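Local coordinates for FrnE protein (PDB 5CO3), which probably acts as a cytoplasmic disulfide oxidoreductase of the DsbA-like thioredoxin family, at residues 52-66 with 101-113. Sequence-based numbering, arbitrary orientation. Where two conformers were deposited one is given.
Sequences FELDPSARPLNPIAM and FDRVKLANTFLAH
Asn108 reaches into the turn formed by Asp55 to Ala58 and binds it with its side-chain amide. Its CB packs against the carbonyl oxygen of Arg59. With CG anti to the backbone N (chi1 -177°), the amide is carried in among the carbonyls of this type I turn, CG lying 3.6 Å from Ala58 O. ND2 donates to Ala58 O at 2.8 Å, the acceptor lying slightly off the amide plane, and weakly to Pro56 O at 3.3 Å. OD1 turns back to its own chain and accepts from Phe110 N at 2.9 Å, an Asx turn at the start of helix 110-121. It also nears Glu53 OE1 (3.5 Å), an approach of two acceptors. An aspartate in its place would probably keep the Asx acceptor but lose both donations, setting a negative charge against the turn carbonyls and Glu53.

The Glu53 carboxylate crosses Asn108 with the two planes 77° apart, and its OE2 pairs with Arg177, also in cation-pi contact with Phe110. Water 1 ties Glu53 OE1 and Asp55 O to Thr109 N.

Farther along, the backbones run antiparallel: Asn108 N donates to Pro60 O, and Asn62 N makes a nearly straight bond (170°) to Leu106 O at 2.9 Å. Leu106 CD1 rests on Ile64 CG1, 3.8 Å away. Beyond, the extended Met66 chain lays CE over one face of the Phe101 ring, 4.2 Å from its centroid, a CH-pi contact, while SD approaches the ring obliquely and also meets Val104 CG2.

The short, weakly bonded pairing of 61-62 with 106-107 lies between the loop after strand 45-51 and the chain entering helix 110-121; helix 78-93 packs on Met66 and Phe101, helix 125-137 on Val104 and Leu106, and helix 173-186 on Phe110 and His113.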
ATOM      1  N   PHE A  52      -2.880  -2.968  -6.119  1.00 30.00           N
ATOM      2  CA  PHE A  52      -2.497  -4.346  -6.353  1.00 34.08           C
ATOM      3  C   PHE A  52      -3.605  -5.206  -5.767  1.00 28.37           C
ATOM      4  O   PHE A  52      -4.087  -4.926  -4.665  1.00 29.08           O
ATOM      5  CB  PHE A  52      -1.153  -4.666  -5.706  1.00 32.49           C
ATOM      6  CG  PHE A  52      -0.572  -5.990  -6.119  1.00 35.44           C
ATOM      7  CD1 PHE A  52      -0.998  -7.165  -5.522  1.00 36.40           C
ATOM      8  CD2 PHE A  52       0.424  -6.057  -7.084  1.00 34.44           C
ATOM      9  CE1 PHE A  52      -0.456  -8.378  -5.888  1.00 37.33           C
ATOM     10  CE2 PHE A  52       0.971  -7.268  -7.451  1.00 37.06           C
ATOM     11  CZ  PHE A  52       0.522  -8.433  -6.854  1.00 43.65           C
ATOM     12  N   GLU A  53      -4.029  -6.214  -6.521  1.00 33.85           N
ATOM     13  CA  GLU A  53      -5.024  -7.161  -6.044  1.00 33.50           C
ATOM     14  C   GLU A  53      -4.414  -8.544  -5.960  1.00 38.02           C
ATOM     15  O   GLU A  53      -3.969  -9.087  -6.971  1.00 39.87           O
ATOM     16  CB  GLU A  53      -6.249  -7.182  -6.966  1.00 30.70           C
ATOM     17  CG  GLU A  53      -7.276  -6.111  -6.638  1.00 28.80           C
ATOM     18  CD  GLU A  53      -8.437  -6.090  -7.621  1.00 36.71           C
ATOM     19  OE1 GLU A  53      -9.465  -6.767  -7.384  1.00 38.20           O
ATOM     20  OE2 GLU A  53      -8.315  -5.393  -8.651  1.00 36.84           O
ATOM     21  N   LEU A  54      -4.385  -9.106  -4.753  1.00 37.90           N
ATOM     22  CA  LEU A  54      -3.939 -10.483  -4.575  1.00 38.74           C
ATOM     23  C   LEU A  54      -4.740 -11.419  -5.461  1.00 36.98           C
ATOM     24  O   LEU A  54      -4.198 -12.356  -6.031  1.00 41.54           O
ATOM     25  CB  LEU A  54      -4.077 -10.921  -3.123  1.00 31.50           C
ATOM     26  CG  LEU A  54      -3.273 -10.125  -2.101  1.00 37.07           C
ATOM     27  CD1 LEU A  54      -3.557 -10.669  -0.713  1.00 33.96           C
ATOM     28  CD2 LEU A  54      -1.790 -10.191  -2.443  1.00 41.21           C
ATOM     29  N   ASP A  55      -6.036 -11.156  -5.572  1.00 35.90           N
ATOM     30  CA  ASP A  55      -6.924 -12.001  -6.360  1.00 40.08           C
ATOM     31  C   ASP A  55      -7.982 -11.156  -7.061  1.00 37.65           C
ATOM     32  O   ASP A  55      -9.076 -10.955  -6.533  1.00 38.79           O
ATOM     33  CB  ASP A  55      -7.585 -13.054  -5.465  1.00 42.29           C
ATOM     34  CG  ASP A  55      -8.454 -14.040  -6.244  1.00 49.41           C
ATOM     35  OD1 ASP A  55      -8.402 -14.080  -7.499  1.00 48.96           O
ATOM     36  OD2 ASP A  55      -9.188 -14.795  -5.575  1.00 53.78           O
ATOM     37  N   PRO A  56      -7.650 -10.657  -8.257  1.00 44.63           N
ATOM     38  CA  PRO A  56      -8.539  -9.799  -9.046  1.00 43.37           C
ATOM     39  C   PRO A  56      -9.846 -10.508  -9.404  1.00 41.33           C
ATOM     40  O   PRO A  56     -10.866  -9.859  -9.595  1.00 43.32           O
ATOM     41  CB  PRO A  56      -7.719  -9.502 -10.310  1.00 46.91           C
ATOM     42  CG  PRO A  56      -6.309  -9.853  -9.966  1.00 49.42           C
ATOM     43  CD  PRO A  56      -6.396 -10.958  -8.968  1.00 46.78           C
ATOM     44  N   SER A  57      -9.823 -11.830  -9.473  1.00 43.77           N
ATOM     45  CA  SER A  57     -11.010 -12.593  -9.841  0.63 45.44           C
ATOM     46  C   SER A  57     -11.801 -13.048  -8.618  1.00 44.86           C
ATOM     47  O   SER A  57     -12.698 -13.876  -8.733  1.00 47.20           O
ATOM     48  CB  SER A  57     -10.620 -13.808 -10.676  0.63 48.92           C
ATOM     49  OG  SER A  57      -9.858 -14.715  -9.900  0.63 45.48           O
ATOM     50  N   ALA A  58     -11.464 -12.517  -7.446  1.00 43.62           N
ATOM     51  CA  ALA A  58     -12.153 -12.912  -6.216  1.00 40.32           C
ATOM     52  C   ALA A  58     -13.639 -12.541  -6.255  1.00 42.03           C
ATOM     53  O   ALA A  58     -14.022 -11.509  -6.812  1.00 36.57           O
ATOM     54  CB  ALA A  58     -11.492 -12.276  -5.003  1.00 38.56           C
ATOM     55  N   ARG A  59     -14.463 -13.412  -5.676  1.00 43.90           N
ATOM     56  CA  ARG A  59     -15.873 -13.138  -5.401  1.00 48.13           C
ATOM     57  C   ARG A  59     -16.059 -11.763  -4.777  1.00 41.32           C
ATOM     58  O   ARG A  59     -15.197 -11.321  -4.017  1.00 33.16           O
ATOM     59  CB  ARG A  59     -16.418 -14.184  -4.437  1.00 47.74           C
ATOM     60  CG  ARG A  59     -17.553 -15.002  -4.922  1.00 62.52           C
ATOM     61  CD  ARG A  59     -17.761 -16.115  -3.923  1.00 64.72           C
ATOM     62  NE  ARG A  59     -18.935 -15.895  -3.092  1.00 64.35           N
ATOM     63  CZ  ARG A  59     -20.131 -16.388  -3.378  1.00 62.98           C
ATOM     64  NH1 ARG A  59     -20.287 -17.117  -4.468  1.00 71.94           N
ATOM     65  NH2 ARG A  59     -21.160 -16.154  -2.581  1.00 64.85           N
ATOM     66  N   PRO A  60     -17.184 -11.087  -5.070  1.00 34.27           N
ATOM     67  CA  PRO A  60     -17.496  -9.842  -4.350  1.00 30.37           C
ATOM     68  C   PRO A  60     -17.327  -9.996  -2.835  1.00 30.67           C
ATOM     69  O   PRO A  60     -16.651  -9.181  -2.184  1.00 29.31           O
ATOM     70  CB  PRO A  60     -18.958  -9.584  -4.731  1.00 34.46           C
ATOM     71  CG  PRO A  60     -19.055 -10.141  -6.095  1.00 39.55           C
ATOM     72  CD  PRO A  60     -18.221 -11.403  -6.069  1.00 37.43           C
ATOM     73  N   LEU A  61     -17.909 -11.054  -2.288  1.00 35.29           N
ATOM     74  CA  LEU A  61     -17.724 -11.395  -0.892  1.00 31.20           C
ATOM     75  C   LEU A  61     -17.730 -12.907  -0.706  1.00 32.01           C
ATOM     76  O   LEU A  61     -18.729 -13.564  -0.964  1.00 33.05           O
ATOM     77  CB  LEU A  61     -18.806 -10.756  -0.027  1.00 27.12           C
ATOM     78  CG  LEU A  61     -18.714 -11.053   1.472  1.00 28.02           C
ATOM     79  CD1 LEU A  61     -17.449 -10.433   2.046  1.00 29.80           C
ATOM     80  CD2 LEU A  61     -19.938 -10.548   2.210  1.00 35.07           C
ATOM     81  N   ASN A  62     -16.599 -13.440  -0.251  1.00 32.99           N
ATOM     82  CA  ASN A  62     -16.458 -14.863   0.071  1.00 35.15           C
ATOM     83  C   ASN A  62     -16.807 -15.039   1.551  1.00 33.73           C
ATOM     84  O   ASN A  62     -16.129 -14.472   2.402  1.00 32.77           O
ATOM     85  CB  ASN A  62     -15.019 -15.303  -0.234  1.00 42.40           C
ATOM     86  CG  ASN A  62     -14.779 -16.776   0.003  1.00 49.23           C
ATOM     87  OD1 ASN A  62     -15.620 -17.475   0.548  1.00 45.20           O
ATOM     88  ND2 ASN A  62     -13.605 -17.249  -0.396  1.00 55.21           N
ATOM     89  N   PRO A  63     -17.858 -15.813   1.860  1.00 39.69           N
ATOM     90  CA  PRO A  63     -18.394 -15.897   3.229  1.00 41.05           C
ATOM     91  C   PRO A  63     -17.517 -16.628   4.250  1.00 41.54           C
ATOM     92  O   PRO A  63     -17.832 -16.596   5.438  1.00 41.56           O
ATOM     93  CB  PRO A  63     -19.708 -16.664   3.038  1.00 42.56           C
ATOM     94  CG  PRO A  63     -19.459 -17.527   1.836  1.00 41.99           C
ATOM     95  CD  PRO A  63     -18.599 -16.675   0.921  1.00 36.01           C
ATOM     96  N   ILE A  64     -16.448 -17.280   3.813  1.00 39.85           N
ATOM     97  CA  ILE A  64     -15.721 -18.162   4.723  1.00 37.82           C
ATOM     98  C   ILE A  64     -14.767 -17.398   5.639  1.00 31.20           C
ATOM     99  O   ILE A  64     -14.412 -16.245   5.375  1.00 29.94           O
ATOM    100  CB  ILE A  64     -14.945 -19.249   3.943  1.00 33.26           C
ATOM    101  CG1 ILE A  64     -13.788 -18.640   3.140  1.00 36.56           C
ATOM    102  CG2 ILE A  64     -15.892 -20.015   3.014  1.00 35.42           C
ATOM    103  CD1 ILE A  64     -13.115 -19.659   2.222  1.00 37.35           C
ATOM    104  N   ALA A  65     -14.375 -18.046   6.735  1.00 31.24           N
ATOM    105  CA  ALA A  65     -13.450 -17.438   7.685  1.00 29.47           C
ATOM    106  C   ALA A  65     -12.100 -17.235   7.017  1.00 29.50           C
ATOM    107  O   ALA A  65     -11.683 -18.059   6.204  1.00 30.76           O
ATOM    108  CB  ALA A  65     -13.310 -18.311   8.911  1.00 34.56           C
ATOM    109  N   MET A  66     -11.422 -16.138   7.358  1.00 26.56           N
ATOM    110  CA  MET A  66     -10.083 -15.868   6.840  1.00 28.30           C
ATOM    111  C   MET A  66      -9.146 -17.071   7.009  1.00 28.33           C
ATOM    112  O   MET A  66      -8.406 -17.423   6.075  1.00 29.60           O
ATOM    113  CB  MET A  66      -9.479 -14.651   7.523  1.00 27.33           C
ATOM    114  CG  MET A  66      -8.111 -14.330   6.994  1.00 25.44           C
ATOM    115  SD  MET A  66      -7.505 -12.834   7.697  1.00 30.68           S
ATOM    116  CE  MET A  66      -5.947 -12.673   6.800  1.00 28.63           C
ATOM    117  N   PHE A 101      -8.665 -10.909  12.893  1.00 24.12           N
ATOM    118  CA  PHE A 101      -8.802 -11.724  11.705  1.00 23.60           C
ATOM    119  C   PHE A 101     -10.100 -12.542  11.741  1.00 24.43           C
ATOM    120  O   PHE A 101     -10.663 -12.850  10.699  1.00 25.96           O
ATOM    121  CB  PHE A 101      -7.607 -12.647  11.551  1.00 23.97           C
ATOM    122  CG  PHE A 101      -6.350 -11.960  11.087  1.00 26.71           C
ATOM    123  CD1 PHE A 101      -6.398 -10.915  10.172  1.00 32.60           C
ATOM    124  CD2 PHE A 101      -5.115 -12.379  11.559  1.00 23.69           C
ATOM    125  CE1 PHE A 101      -5.236 -10.298   9.731  1.00 28.12           C
ATOM    126  CE2 PHE A 101      -3.944 -11.761  11.134  1.00 25.81           C
ATOM    127  CZ  PHE A 101      -3.999 -10.734  10.210  1.00 26.18           C
ATOM    128  N   ASP A 102     -10.570 -12.872  12.944  1.00 23.91           N
ATOM    129  CA  ASP A 102     -11.822 -13.623  13.109  1.00 26.02           C
ATOM    130  C   ASP A 102     -13.025 -12.847  12.567  1.00 25.95           C
ATOM    131  O   ASP A 102     -14.083 -13.436  12.324  1.00 26.96           O
ATOM    132  CB  ASP A 102     -12.049 -13.946  14.581  1.00 29.21           C
ATOM    133  CG  ASP A 102     -11.952 -12.707  15.452  1.00 37.69           C
ATOM    134  OD1 ASP A 102     -10.868 -12.092  15.480  1.00 44.82           O
ATOM    135  OD2 ASP A 102     -12.950 -12.329  16.090  1.00 43.71           O
ATOM    136  N   ARG A 103     -12.869 -11.534  12.380  1.00 26.51           N
ATOM    137  CA  ARG A 103     -13.949 -10.681  11.863  1.00 25.27           C
ATOM    138  C   ARG A 103     -13.759 -10.279  10.401  1.00 22.35           C
ATOM    139  O   ARG A 103     -14.624  -9.604   9.814  1.00 24.39           O
ATOM    140  CB  ARG A 103     -14.079  -9.408  12.717  1.00 27.79           C
ATOM    141  CG  ARG A 103     -14.151  -9.675  14.213  1.00 41.59           C
ATOM    142  CD  ARG A 103     -14.939  -8.594  14.943  1.00 54.79           C
ATOM    143  NE  ARG A 103     -14.375  -7.251  14.794  1.00 62.66           N
ATOM    144  CZ  ARG A 103     -13.744  -6.581  15.759  1.00 60.93           C
ATOM    145  NH1 ARG A 103     -13.584  -7.119  16.966  1.00 60.00           N
ATOM    146  NH2 ARG A 103     -13.278  -5.363  15.520  1.00 53.22           N
ATOM    147  N   VAL A 104     -12.637 -10.685   9.811  1.00 23.27           N
ATOM    148  CA  VAL A 104     -12.285 -10.263   8.461  1.00 21.89           C
ATOM    149  C   VAL A 104     -13.325 -10.724   7.440  1.00 20.57           C
ATOM    150  O   VAL A 104     -13.760 -11.883   7.453  1.00 22.12           O
ATOM    151  CB  VAL A 104     -10.892 -10.788   8.056  1.00 21.05           C
ATOM    152  CG1 VAL A 104     -10.734 -10.850   6.539  1.00 20.35           C
ATOM    153  CG2 VAL A 104      -9.820  -9.853   8.647  1.00 18.29           C
ATOM    154  N   LYS A 105     -13.710  -9.801   6.565  1.00 19.09           N
ATOM    155  CA  LYS A 105     -14.645 -10.114   5.473  1.00 21.57           C
ATOM    156  C   LYS A 105     -13.846 -10.251   4.191  1.00 23.28           C
ATOM    157  O   LYS A 105     -13.208  -9.289   3.740  1.00 25.23           O
ATOM    158  CB  LYS A 105     -15.698  -9.021   5.346  1.00 22.74           C
ATOM    159  CG  LYS A 105     -16.435  -8.748   6.641  1.00 30.04           C
ATOM    160  CD  LYS A 105     -17.240  -9.952   7.115  1.00 32.17           C
ATOM    161  CE  LYS A 105     -18.130  -9.563   8.307  1.00 30.80           C
ATOM    162  NZ  LYS A 105     -17.302  -9.042   9.467  1.00 30.75           N
ATOM    163  N   LEU A 106     -13.847 -11.452   3.615  1.00 22.05           N
ATOM    164  CA  LEU A 106     -12.995 -11.720   2.460  1.00 22.45           C
ATOM    165  C   LEU A 106     -13.614 -11.141   1.196  1.00 23.99           C
ATOM    166  O   LEU A 106     -14.231 -11.856   0.396  1.00 26.34           O
ATOM    167  CB  LEU A 106     -12.749 -13.224   2.309  1.00 24.54           C
ATOM    168  CG  LEU A 106     -11.938 -13.875   3.432  1.00 26.34           C
ATOM    169  CD1 LEU A 106     -11.884 -15.392   3.230  1.00 27.66           C
ATOM    170  CD2 LEU A 106     -10.538 -13.293   3.493  1.00 24.31           C
ATOM    171  N   ALA A 107     -13.433  -9.836   1.033  1.00 24.17           N
ATOM    172  CA  ALA A 107     -14.064  -9.069  -0.030  1.00 25.82           C
ATOM    173  C   ALA A 107     -13.120  -8.842  -1.204  1.00 24.27           C
ATOM    174  O   ALA A 107     -11.900  -8.706  -1.019  1.00 22.79           O
ATOM    175  CB  ALA A 107     -14.553  -7.713   0.522  1.00 25.68           C
ATOM    176  N   ASN A 108     -13.685  -8.793  -2.409  1.00 24.68           N
ATOM    177  CA  ASN A 108     -12.951  -8.313  -3.582  1.00 23.58           C
ATOM    178  C   ASN A 108     -12.604  -6.845  -3.339  1.00 24.91           C
ATOM    179  O   ASN A 108     -13.481  -6.084  -2.953  1.00 24.38           O
ATOM    180  CB  ASN A 108     -13.803  -8.484  -4.856  1.00 25.43           C
ATOM    181  CG  ASN A 108     -13.056  -8.075  -6.118  1.00 32.56           C
ATOM    182  OD1 ASN A 108     -12.773  -6.896  -6.326  1.00 31.10           O
ATOM    183  ND2 ASN A 108     -12.743  -9.050  -6.973  1.00 30.84           N
ATOM    184  N   THR A 109     -11.345  -6.450  -3.558  1.00 24.87           N
ATOM    185  CA  THR A 109     -10.885  -5.095  -3.190  1.00 20.96           C
ATOM    186  C   THR A 109     -10.824  -4.080  -4.342  1.00 26.30           C
ATOM    187  O   THR A 109     -10.311  -2.973  -4.164  1.00 25.56           O
ATOM    188  CB  THR A 109      -9.480  -5.142  -2.524  1.00 26.64           C
ATOM    189  OG1 THR A 109      -8.533  -5.768  -3.402  1.00 25.20           O
ATOM    190  CG2 THR A 109      -9.551  -5.921  -1.214  1.00 27.11           C
ATOM    191  N   PHE A 110     -11.373  -4.439  -5.507  1.00 28.20           N
ATOM    192  CA  PHE A 110     -11.286  -3.587  -6.699  1.00 27.63           C
ATOM    193  C   PHE A 110     -11.881  -2.194  -6.453  1.00 29.88           C
ATOM    194  O   PHE A 110     -11.235  -1.171  -6.743  1.00 31.15           O
ATOM    195  CB  PHE A 110     -11.990  -4.271  -7.883  1.00 32.79           C
ATOM    196  CG  PHE A 110     -11.797  -3.581  -9.216  1.00 31.63           C
ATOM    197  CD1 PHE A 110     -10.541  -3.172  -9.638  1.00 35.89           C
ATOM    198  CD2 PHE A 110     -12.876  -3.403 -10.081  1.00 40.77           C
ATOM    199  CE1 PHE A 110     -10.369  -2.557 -10.874  1.00 36.82           C
ATOM    200  CE2 PHE A 110     -12.702  -2.794 -11.322  1.00 40.73           C
ATOM    201  CZ  PHE A 110     -11.450  -2.379 -11.721  1.00 39.39           C
ATOM    202  N   LEU A 111     -13.086  -2.160  -5.890  1.00 29.27           N
ATOM    203  CA  LEU A 111     -13.793  -0.908  -5.636  1.00 25.72           C
ATOM    204  C   LEU A 111     -13.076  -0.076  -4.575  1.00 27.55           C
ATOM    205  O   LEU A 111     -13.015   1.149  -4.682  1.00 27.81           O
ATOM    206  CB  LEU A 111     -15.238  -1.175  -5.201  1.00 27.80           C
ATOM    207  CG  LEU A 111     -16.238  -1.556  -6.289  1.00 33.52           C
ATOM    208  CD1 LEU A 111     -17.532  -2.074  -5.669  1.00 28.40           C
ATOM    209  CD2 LEU A 111     -16.497  -0.358  -7.205  1.00 33.93           C
ATOM    210  N   ALA A 112     -12.543  -0.742  -3.552  1.00 26.11           N
ATOM    211  CA  ALA A 112     -11.757  -0.078  -2.525  1.00 23.00           C
ATOM    212  C   ALA A 112     -10.538   0.591  -3.143  1.00 26.47           C
ATOM    213  O   ALA A 112     -10.217   1.726  -2.804  1.00 25.26           O
ATOM    214  CB  ALA A 112     -11.343  -1.078  -1.471  1.00 24.14           C
ATOM    215  N   HIS A 113      -9.865  -0.097  -4.062  1.00 25.60           N
ATOM    216  CA  HIS A 113      -8.715   0.504  -4.735  1.00 28.66           C
ATOM    217  C   HIS A 113      -9.141   1.709  -5.559  1.00 27.35           C
ATOM    218  O   HIS A 113      -8.406   2.695  -5.649  1.00 32.28           O
ATOM    219  CB  HIS A 113      -7.991  -0.523  -5.610  1.00 29.41           C
ATOM    220  CG  HIS A 113      -7.114  -1.451  -4.825  1.00 24.54           C
ATOM    221  ND1 HIS A 113      -5.933  -1.039  -4.239  1.00 25.95           N
ATOM    222  CD2 HIS A 113      -7.242  -2.765  -4.529  1.00 25.98           C
ATOM    223  CE1 HIS A 113      -5.381  -2.061  -3.610  1.00 30.88           C
ATOM    224  NE2 HIS A 113      -6.152  -3.122  -3.776  1.00 26.42           N
TER
HETATM  225  O   HOH W   1      -9.774  -8.335  -5.263  1.00 25.68           O
HETATM  226  O   HOH W   2     -13.543 -12.503  -2.184  1.00 29.60           O
HETATM  227  O   HOH W   3     -15.067 -13.616   5.186  1.00 35.81           O
HETATM  228  O   HOH W   4     -12.566 -14.123   9.071  1.00 31.58           O